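Local coordinates for protein (R)-specific enoyl-CoA hydratase (Pseudomonas aeruginosa, PDB 5CPG) that catalyses the (R)-specific hydration of trans-2-enoyl-CoA, working as a two-subunit hotdog-fold enzyme of the MaoC family, at residues Pro78-Gly84 / Glu132-Pro138; Ser21-Glu25 / Val93-Leu99; Ser1-Pro7 / Glu140-Leu146. All coordinates share one frame; numbering follows the deposited sequence.

Contacts 1 and 2 both belong to the five-stranded antiparallel sheet of the hotdog fold but lie on opposite sides of the chain's centre, their own centres about 26 Å apart. Contact 1 joins the strands 127-136 and 81-89, contact 2 the strands 16-22 and 98-109, and each is partly buried, with helix 62-73 packed against its apolar side chains. Contact 3 is a surface contact between the chain's start and the segment 140-146, in a separate two-stranded sheet. Backbone bonds and aliphatic packing dominate the first two; contact 3 adds side-chain amides, a hydroxyl and a lysine. Contacts 1 and 3 touch through Asn5, which reaches Pro78, and both meet the second subunit.

Contact 1: residues Pro78-Gly84 / Glu132-Pro138; sequences PGTIYLG and EAEIMAP
Ile81 and Met136 form an antiparallel hydrogen-bonded pair, Ile81 N to Met136 O 2.9 Å and Met136 N to Ile81 O 2.8 Å, and the short strand axes approach to 4.6 Å. Tyr82 and Ile135 follow as a non-hydrogen-bonded pair; after them the register shifts by one, Leu83 and Gly84 both facing Glu134, a classic beta bulge. Glu134 O accepts from Leu83 N at 2.9 Å and from Gly84 N at 3.0 Å, both arriving from one face of its carbonyl plane, and Glu134 N donates back to Gly84 O.

On the face carrying Tyr82 and Ile135, the methyl Thr80 CG2 lies 3.7 Å from Ile135 CB, and Ile135 CG2 approaches Tyr82 CD1 obliquely. Ala133 CB sits at the edge of the same ring. Ile81 CB meets Met136 CB on the other face. Leu83, its CG beside its own backbone N (chi1 -59°), lays CD1 across the extended Glu134 chain, 3.8 Å from OE2. That carboxylate has its salt bridge with Arg113. Pro138 CG rests 3.3 Å from Pro78 O.

Helix 62-73 touches Ile135 through Ile71, while Gly84 pairs with a strand of the second subunit. Three backbone bonds thus hold the bulge, with apolar contacts on both faces.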
loop_
_atom_site.group_PDB
_atom_site.type_symbol
_atom_site.label_atom_id
_atom_site.label_comp_id
_atom_site.label_asym_id
_atom_site.label_seq_id
_atom_site.Cartn_x
_atom_site.Cartn_y
_atom_site.Cartn_z
ATOM N N PRO A 78 -18.129 -1.940 2.824
ATOM C CA PRO A 78 -18.102 -3.406 2.975
ATOM C C PRO A 78 -18.716 -4.215 1.824
ATOM O O PRO A 78 -19.774 -3.860 1.329
ATOM C CB PRO A 78 -18.886 -3.621 4.271
ATOM C CG PRO A 78 -18.588 -2.411 5.061
ATOM C CD PRO A 78 -18.514 -1.262 4.076
ATOM N N GLY A 79 -18.028 -5.276 1.395
ATOM C CA GLY A 79 -18.473 -6.106 0.302
ATOM C C GLY A 79 -17.801 -5.818 -1.043
ATOM O O GLY A 79 -18.014 -6.517 -1.988
ATOM N N THR A 80 -16.987 -4.773 -1.107
ATOM C CA THR A 80 -16.244 -4.427 -2.312
ATOM C C THR A 80 -15.073 -5.363 -2.585
ATOM O O THR A 80 -14.378 -5.768 -1.654
ATOM C CB THR A 80 -15.715 -3.008 -2.183
ATOM O OG1 THR A 80 -16.818 -2.136 -1.925
ATOM C CG2 THR A 80 -14.989 -2.546 -3.435
ATOM N N ILE A 81 -14.873 -5.703 -3.855
ATOM C CA ILE A 81 -13.740 -6.495 -4.298
ATOM C C ILE A 81 -12.770 -5.587 -5.055
ATOM O O ILE A 81 -13.168 -4.828 -5.930
ATOM C CB ILE A 81 -14.163 -7.663 -5.180
ATOM C CG1 ILE A 81 -15.060 -8.590 -4.351
ATOM C CG2 ILE A 81 -12.954 -8.434 -5.666
ATOM C CD1 ILE A 81 -15.494 -9.820 -5.113
ATOM N N TYR A 82 -11.501 -5.616 -4.657
ATOM C CA TYR A 82 -10.462 -4.786 -5.272
ATOM C C TYR A 82 -9.903 -5.476 -6.452
ATOM O O TYR A 82 -9.380 -6.587 -6.328
ATOM C CB TYR A 82 -9.417 -4.486 -4.182
ATOM C CG TYR A 82 -8.655 -3.160 -4.214
ATOM C CD1 TYR A 82 -8.932 -2.152 -5.109
ATOM C CD2 TYR A 82 -7.716 -2.906 -3.231
ATOM C CE1 TYR A 82 -8.206 -0.923 -5.074
ATOM C CE2 TYR A 82 -6.997 -1.691 -3.182
ATOM C CZ TYR A 82 -7.251 -0.721 -4.078
ATOM O OH TYR A 82 -6.510 0.429 -3.950
ATOM N N LEU A 83 -10.046 -4.866 -7.630
ATOM C CA LEU A 83 -9.524 -5.498 -8.833
ATOM C C LEU A 83 -8.215 -4.875 -9.276
ATOM O O LEU A 83 -7.361 -5.580 -9.779
ATOM C CB LEU A 83 -10.519 -5.423 -9.971
ATOM C CG LEU A 83 -11.839 -6.103 -9.639
ATOM C CD1 LEU A 83 -12.771 -5.857 -10.788
ATOM C CD2 LEU A 83 -11.605 -7.598 -9.494
ATOM N N GLY A 84 -8.069 -3.549 -9.155
ATOM C CA GLY A 84 -6.839 -2.914 -9.599
ATOM C C GLY A 84 -6.706 -1.507 -9.037
ATOM O O GLY A 84 -7.724 -0.881 -8.642
ATOM N N GLU A 132 -6.473 5.903 -10.019
ATOM C CA GLU A 132 -7.805 5.376 -10.161
ATOM C C GLU A 132 -7.840 3.895 -9.750
ATOM O O GLU A 132 -6.827 3.196 -9.839
ATOM C CB GLU A 132 -8.295 5.574 -11.615
ATOM C CG GLU A 132 -7.252 5.247 -12.710
ATOM C CD GLU A 132 -6.205 6.374 -13.023
ATOM O OE1 GLU A 132 -6.455 7.579 -12.755
ATOM O OE2 GLU A 132 -5.116 6.039 -13.568
ATOM N N ALA A 133 -8.986 3.467 -9.229
ATOM C CA ALA A 133 -9.187 2.086 -8.811
ATOM C C ALA A 133 -10.211 1.398 -9.707
ATOM O O ALA A 133 -11.144 2.046 -10.194
ATOM C CB ALA A 133 -9.677 2.048 -7.371
ATOM N N GLU A 134 -10.074 0.090 -9.895
ATOM C CA GLU A 134 -11.130 -0.694 -10.511
ATOM C C GLU A 134 -11.593 -1.643 -9.410
ATOM O O GLU A 134 -10.772 -2.303 -8.756
ATOM C CB GLU A 134 -10.646 -1.466 -11.756
ATOM C CG GLU A 134 -11.790 -2.283 -12.450
ATOM C CD GLU A 134 -11.280 -3.250 -13.562
ATOM O OE1 GLU A 134 -10.086 -3.183 -13.968
ATOM O OE2 GLU A 134 -12.074 -4.094 -14.036
ATOM N N ILE A 135 -12.890 -1.649 -9.159
ATOM C CA ILE A 135 -13.468 -2.505 -8.125
ATOM C C ILE A 135 -14.713 -3.212 -8.641
ATOM O O ILE A 135 -15.306 -2.810 -9.634
ATOM C CB ILE A 135 -13.837 -1.672 -6.864
ATOM C CG1 ILE A 135 -14.866 -0.608 -7.262
ATOM C CG2 ILE A 135 -12.533 -1.058 -6.253
ATOM C CD1 ILE A 135 -15.382 0.276 -6.107
ATOM N N MET A 136 -15.116 -4.263 -7.929
ATOM C CA MET A 136 -16.468 -4.799 -8.059
ATOM C C MET A 136 -17.250 -4.349 -6.847
ATOM O O MET A 136 -16.920 -4.686 -5.704
ATOM C CB MET A 136 -16.440 -6.334 -8.176
ATOM C CG MET A 136 -17.836 -6.924 -8.377
ATOM S SD MET A 136 -17.714 -8.679 -8.733
ATOM C CE MET A 136 -16.436 -8.617 -9.960
ATOM N N ALA A 137 -18.285 -3.546 -7.081
ATOM C CA ALA A 137 -19.024 -2.999 -5.959
ATOM C C ALA A 137 -19.956 -4.069 -5.419
ATOM O O ALA A 137 -20.259 -5.039 -6.125
ATOM C CB ALA A 137 -19.828 -1.738 -6.409
ATOM N N PRO A 138 -20.421 -3.899 -4.178
ATOM C CA PRO A 138 -21.273 -4.903 -3.538
ATOM C C PRO A 138 -22.611 -4.985 -4.257
ATOM O O PRO A 138 -23.112 -3.949 -4.673
ATOM C CB PRO A 138 -21.463 -4.367 -2.111
ATOM C CG PRO A 138 -20.390 -3.365 -1.914
ATOM C CD PRO A 138 -20.102 -2.783 -3.268
#

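Contact 2: residues Ser21-Glu25 / Val93-Leu99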
loop_
_atom_site.group_PDB
_atom_site.type_symbol
_atom_site.label_atom_id
_atom_site.label_comp_id
_atom_site.label_asym_id
_atom_site.label_seq_id
_atom_site.Cartn_x
_atom_site.Cartn_y
_atom_site.Cartn_z
ATOM N N SER A 21 -6.607 11.259 7.374
ATOM C CA SER A 21 -5.664 10.613 8.272
ATOM C C SER A 21 -4.514 11.554 8.588
ATOM O O SER A 21 -4.002 12.246 7.727
ATOM C CB SER A 21 -5.129 9.320 7.663
ATOM O OG SER A 21 -4.253 8.665 8.569
ATOM N N SER A 22 -4.096 11.584 9.851
ATOM C CA SER A 22 -2.948 12.394 10.184
ATOM C C SER A 22 -1.692 11.562 9.961
ATOM O O SER A 22 -1.736 10.364 10.116
ATOM C CB SER A 22 -3.035 12.846 11.637
ATOM O OG SER A 22 -3.223 11.701 12.461
ATOM N N ILE A 23 -0.591 12.194 9.584
ATOM C CA ILE A 23 0.674 11.484 9.407
ATOM C C ILE A 23 1.563 11.648 10.646
ATOM O O ILE A 23 2.346 12.585 10.769
ATOM C CB ILE A 23 1.432 11.981 8.175
ATOM C CG1 ILE A 23 0.485 11.977 6.966
ATOM C CG2 ILE A 23 2.623 11.070 7.902
ATOM C CD1 ILE A 23 -0.109 10.643 6.691
ATOM N N ALA A 24 1.445 10.693 11.546
ATOM C CA ALA A 24 2.149 10.787 12.813
ATOM C C ALA A 24 3.291 9.797 12.815
ATOM O O ALA A 24 3.423 8.958 11.932
ATOM C CB ALA A 24 1.167 10.501 13.973
ATOM N N GLU A 25 4.131 9.885 13.824
ATOM C CA GLU A 25 5.285 9.006 13.917
ATOM C C GLU A 25 4.845 7.543 13.866
ATOM O O GLU A 25 5.478 6.694 13.286
ATOM C CB GLU A 25 6.030 9.282 15.231
ATOM C CG GLU A 25 7.228 8.361 15.411
ATOM C CD GLU A 25 8.015 8.587 16.680
ATOM O OE1 GLU A 25 7.379 8.603 17.753
ATOM O OE2 GLU A 25 9.264 8.706 16.587
ATOM N N VAL A 93 5.127 13.313 1.250
ATOM C CA VAL A 93 4.318 13.520 2.437
ATOM C C VAL A 93 5.265 13.524 3.624
ATOM O O VAL A 93 6.093 12.604 3.751
ATOM C CB VAL A 93 3.280 12.417 2.592
ATOM C CG1 VAL A 93 2.456 12.606 3.900
ATOM C CG2 VAL A 93 2.358 12.373 1.340
ATOM N N LYS A 94 5.159 14.539 4.484
ATOM C CA LYS A 94 6.137 14.679 5.557
ATOM C C LYS A 94 5.496 14.364 6.890
ATOM O O LYS A 94 4.265 14.404 7.011
ATOM C CB LYS A 94 6.736 16.094 5.547
ATOM C CG LYS A 94 7.422 16.429 4.216
ATOM C CD LYS A 94 7.973 17.843 4.169
ATOM C CE LYS A 94 6.870 18.877 4.288
ATOM N NZ LYS A 94 7.262 20.212 3.739
ATOM N N LEU A 95 6.318 14.001 7.862
ATOM C CA LEU A 95 5.858 13.850 9.233
ATOM C C LEU A 95 5.101 15.095 9.646
ATOM O O LEU A 95 5.577 16.216 9.431
ATOM C CB LEU A 95 7.049 13.618 10.160
ATOM C CG LEU A 95 6.737 13.438 11.638
ATOM C CD1 LEU A 95 5.885 12.187 11.846
ATOM C CD2 LEU A 95 8.081 13.332 12.386
ATOM N N GLY A 96 3.905 14.921 10.211
ATOM C CA GLY A 96 3.118 16.090 10.577
ATOM C C GLY A 96 2.195 16.674 9.521
ATOM O O GLY A 96 1.534 17.687 9.749
ATOM N N ASP A 97 2.140 16.059 8.344
ATOM C CA ASP A 97 1.137 16.429 7.353
ATOM C C ASP A 97 -0.190 15.782 7.714
ATOM O O ASP A 97 -0.217 14.877 8.540
ATOM C CB ASP A 97 1.578 15.969 5.945
ATOM C CG ASP A 97 2.672 16.831 5.369
ATOM O OD1 ASP A 97 2.986 17.884 5.940
ATOM O OD2 ASP A 97 3.242 16.473 4.315
ATOM N N ASP A 98 -1.307 16.240 7.113
ATOM C CA ASP A 98 -2.606 15.572 7.275
ATOM C C ASP A 98 -3.107 15.291 5.882
ATOM O O ASP A 98 -3.062 16.178 5.052
ATOM C CB ASP A 98 -3.633 16.441 8.004
ATOM C CG ASP A 98 -3.384 16.521 9.488
ATOM O OD1 ASP A 98 -3.724 15.545 10.200
ATOM O OD2 ASP A 98 -2.899 17.581 9.946
ATOM N N LEU A 99 -3.582 14.088 5.641
ATOM C CA LEU A 99 -3.999 13.753 4.281
ATOM C C LEU A 99 -5.498 13.568 4.209
ATOM O O LEU A 99 -6.133 13.074 5.126
ATOM C CB LEU A 99 -3.300 12.470 3.797
ATOM C CG LEU A 99 -1.797 12.529 3.802
ATOM C CD1 LEU A 99 -1.251 11.198 3.253
ATOM C CD2 LEU A 99 -1.300 13.701 2.971
#
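Ile23 is gripped by its backbone from two directions: Ile23 N donates to Asp97 O at 2.9 Å, and Gly96 N donates to Ile23 O, also at 2.9 Å and nearly along the C=O axis. These bonds carry the pairing beyond the regular strands; within them Ser21 and Leu99 form an antiparallel hydrogen-bonded pair, bonded both ways, with Leu99 N to Ser21 O 2.8 Å and an N-H...O angle of 173°.

Within 93-99, a type II beta turn runs from Lys94 to Asp97, closed by Asp97 N donating to Lys94 O, and Gly96 takes its left-handed position (phi 88°). The Asp97 carboxylate braces this turn: Lys94 N reaches OD2 at 2.7 Å from above the carboxylate plane, while OD1 is hydrogen-bonded to Gln123 NE2. Ser22 and Asp98 form the neighbouring non-hydrogen-bonded pair, where Asp98 OD1 approaches Ser22 CB.

The packing centres on the Ile23 side chain, directed toward the other segment. With CG1 beside the backbone N (chi1 -51°), the ethyl branch runs between Val93 and Leu99: CG1 meets Val93 CG1 at 3.7 Å, the two side chains crossing at about a right angle, and CD1 lies 3.7 Å from Leu99 CD1. The other branch, CG2, approaches Lys94 O. Farther out, Leu95 CD1 rests 3.5 Å from Glu25 N, against the backbone at the start of helix 25-35. Leu62 of helix 62-73, Leu28 of helix 25-35 and the loop residue Ala58 touch Ile23.

The arrangement is an antiparallel pairing of the hotdog sheet: strand 16-22, outermost within this chain, joins strand 98-109, and helix 62-73 packs on Leu99 through Ser63 and Leu66, the helix-against-sheet arrangement that marks the hotdog fold.

Contact 3: residues Ser1-Pro7 / Glu140-Leu146; sequences SQVQNIP and EKLSVEL
Val3 and Val144 lead the main-chain bonds that join the segments in antiparallel fashion: Val3 N to Val144 O and Val144 N to Val3 O, each 2.9 Å, followed by Asn5 N to Leu142 O at 3.0 Å. The Gln4 and Ser143 pair between them is non-hydrogen-bonded, and Gln4 CA points a C-H at Leu142 O.

Side-chain polar bonds reinforce this pairing. With its CG lodged between backbone N and carbonyl carbon (chi1 65°), the Asn5 amide reaches two backbone groups of 140-146: OD1 accepts from Leu142 N at 2.7 Å, the donor standing above the carbonyl plane, and ND2 donates to Glu140 O at 3.1 Å within the amide plane. Lys141 bends at chi2 (69°), bringing NZ back to Asn5 O at 2.7 Å; the same ammonium forms a salt bridge with Glu10. At the other end Ser143 OG donates to Gln2 OE1 at 2.7 Å, from above the amide plane. A water bridges Ser1 O and Leu146 N.

Apolar contacts are fewer. Val3 CG2 meets Leu146 CG at 3.9 Å on the face it shares with Val144, and Pro7 CG packs over Lys141 CA. Val3 and Val144 both also rest on Pro78, while Val144 and Leu146 touch Pro40 and Arg38 of the second subunit.

Polar bonding therefore dominates this two-stranded surface sheet. Asn5 is held through its backbone N and O and both ends of its amide, so its rotation is probably well fixed, and a hydrogen bond from its ND2 to Pro78 O ties the terminal segment to the loop before strand 81-89.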
loop_
_atom_site.group_PDB
_atom_site.type_symbol
_atom_site.label_atom_id
_atom_site.label_comp_id
_atom_site.label_asym_id
_atom_site.label_seq_id
_atom_site.Cartn_x
_atom_site.Cartn_y
_atom_site.Cartn_z
ATOM N N SER A 1 -20.466 1.898 16.421
ATOM C CA SER A 1 -21.413 1.982 15.317
ATOM C C SER A 1 -21.160 0.888 14.291
ATOM O O SER A 1 -20.155 0.168 14.348
ATOM C CB SER A 1 -21.329 3.351 14.633
ATOM O OG SER A 1 -21.311 4.403 15.586
ATOM N N GLN A 2 -22.081 0.769 13.348
ATOM C CA GLN A 2 -21.889 -0.112 12.209
ATOM C C GLN A 2 -21.673 0.701 10.944
ATOM O O GLN A 2 -22.166 1.829 10.825
ATOM C CB GLN A 2 -23.078 -1.030 12.044
ATOM C CG GLN A 2 -22.998 -2.255 12.877
ATOM C CD GLN A 2 -23.954 -3.274 12.369
ATOM O OE1 GLN A 2 -24.871 -2.932 11.621
ATOM N NE2 GLN A 2 -23.748 -4.542 12.739
ATOM N N VAL A 3 -20.931 0.121 10.005
ATOM C CA VAL A 3 -20.675 0.758 8.722
ATOM C C VAL A 3 -21.588 0.163 7.657
ATOM O O VAL A 3 -21.631 -1.054 7.503
ATOM C CB VAL A 3 -19.191 0.586 8.317
ATOM C CG1 VAL A 3 -18.940 1.185 6.936
ATOM C CG2 VAL A 3 -18.318 1.260 9.356
ATOM N N GLN A 4 -22.330 1.017 6.945
ATOM C CA GLN A 4 -23.209 0.548 5.865
ATOM C C GLN A 4 -22.540 0.784 4.529
ATOM O O GLN A 4 -21.892 1.828 4.334
ATOM C CB GLN A 4 -24.567 1.257 5.880
ATOM C CG GLN A 4 -25.423 0.916 7.092
ATOM C CD GLN A 4 -26.862 1.412 6.969
ATOM O OE1 GLN A 4 -27.258 1.979 5.946
ATOM N NE2 GLN A 4 -27.653 1.185 8.016
ATOM N N ASN A 5 -22.666 -0.178 3.616
ATOM C CA ASN A 5 -22.103 0.035 2.287
ATOM C C ASN A 5 -23.063 0.788 1.386
ATOM O O ASN A 5 -24.180 1.143 1.775
ATOM C CB ASN A 5 -21.691 -1.283 1.640
ATOM C CG ASN A 5 -22.852 -2.213 1.346
ATOM O OD1 ASN A 5 -24.017 -1.901 1.605
ATOM N ND2 ASN A 5 -22.533 -3.370 0.791
ATOM N N ILE A 6 -22.566 1.093 0.205
ATOM C CA ILE A 6 -23.350 1.648 -0.893
ATOM C C ILE A 6 -23.251 0.666 -2.068
ATOM O O ILE A 6 -22.241 0.645 -2.800
ATOM C CB ILE A 6 -22.846 3.034 -1.306
ATOM C CG1 ILE A 6 -22.631 3.953 -0.095
ATOM C CG2 ILE A 6 -23.771 3.682 -2.364
ATOM C CD1 ILE A 6 -23.876 4.245 0.693
ATOM N N PRO A 7 -24.289 -0.164 -2.255
ATOM C CA PRO A 7 -24.285 -1.183 -3.308
ATOM C C PRO A 7 -24.283 -0.570 -4.692
ATOM O O PRO A 7 -24.580 0.613 -4.841
ATOM C CB PRO A 7 -25.593 -1.958 -3.071
ATOM C CG PRO A 7 -26.031 -1.571 -1.690
ATOM C CD PRO A 7 -25.547 -0.182 -1.486
ATOM N N GLU A 140 -25.403 -6.363 -2.761
ATOM C CA GLU A 140 -26.482 -6.183 -1.777
ATOM C C GLU A 140 -26.107 -5.220 -0.659
ATOM O O GLU A 140 -24.917 -4.986 -0.373
ATOM C CB GLU A 140 -26.878 -7.524 -1.174
ATOM C CG GLU A 140 -25.836 -8.094 -0.216
ATOM C CD GLU A 140 -24.648 -8.754 -0.923
ATOM O OE1 GLU A 140 -24.579 -8.714 -2.174
ATOM O OE2 GLU A 140 -23.775 -9.307 -0.215
ATOM N N LYS A 141 -27.127 -4.637 -0.041
ATOM C CA LYS A 141 -26.919 -3.681 1.034
ATOM C C LYS A 141 -26.386 -4.434 2.238
ATOM O O LYS A 141 -26.783 -5.576 2.499
ATOM C CB LYS A 141 -28.211 -2.955 1.384
ATOM C CG LYS A 141 -28.053 -1.778 2.339
ATOM C CD LYS A 141 -27.317 -0.611 1.698
ATOM C CE LYS A 141 -27.369 0.634 2.568
ATOM N NZ LYS A 141 -26.806 1.810 1.824
ATOM N N LEU A 142 -25.478 -3.789 2.966
ATOM C CA LEU A 142 -24.727 -4.451 4.017
ATOM C C LEU A 142 -24.444 -3.513 5.161
ATOM O O LEU A 142 -24.197 -2.322 4.956
ATOM C CB LEU A 142 -23.418 -4.986 3.474
ATOM C CG LEU A 142 -23.361 -6.433 3.053
ATOM C CD1 LEU A 142 -22.117 -6.629 2.212
ATOM C CD2 LEU A 142 -23.310 -7.269 4.306
ATOM N N SER A 143 -24.501 -4.059 6.370
ATOM C CA SER A 143 -24.139 -3.321 7.575
ATOM C C SER A 143 -23.175 -4.218 8.368
ATOM O O SER A 143 -23.468 -5.379 8.656
ATOM C CB SER A 143 -25.381 -2.950 8.384
ATOM O OG SER A 143 -25.158 -1.812 9.198
ATOM N N VAL A 144 -21.996 -3.697 8.672
ATOM C CA VAL A 144 -20.951 -4.542 9.211
ATOM C C VAL A 144 -20.281 -3.830 10.387
ATOM O O VAL A 144 -20.033 -2.635 10.326
ATOM C CB VAL A 144 -19.900 -4.877 8.124
ATOM C CG1 VAL A 144 -18.731 -5.665 8.708
ATOM C CG2 VAL A 144 -20.556 -5.639 6.970
ATOM N N GLU A 145 -20.034 -4.559 11.470
ATOM C CA GLU A 145 -19.270 -4.003 12.573
ATOM C C GLU A 145 -17.799 -4.190 12.214
ATOM O O GLU A 145 -17.363 -5.326 12.004
ATOM C CB GLU A 145 -19.607 -4.712 13.897
ATOM C CG GLU A 145 -18.905 -4.141 15.125
ATOM C CD GLU A 145 -19.507 -2.812 15.557
ATOM O OE1 GLU A 145 -20.691 -2.579 15.239
ATOM O OE2 GLU A 145 -18.805 -2.001 16.204
ATOM N N LEU A 146 -17.053 -3.099 12.106
ATOM C CA LEU A 146 -15.611 -3.221 11.909
ATOM C C LEU A 146 -14.942 -3.813 13.150
ATOM O O LEU A 146 -15.386 -3.583 14.270
ATOM C CB LEU A 146 -14.991 -1.859 11.558
ATOM C CG LEU A 146 -15.391 -1.130 10.254
ATOM C CD1 LEU A 146 -14.547 0.128 10.025
ATOM C CD2 LEU A 146 -15.365 -2.020 9.004
HETATM O O HOH W 1 -18.062 -0.530 13.057
#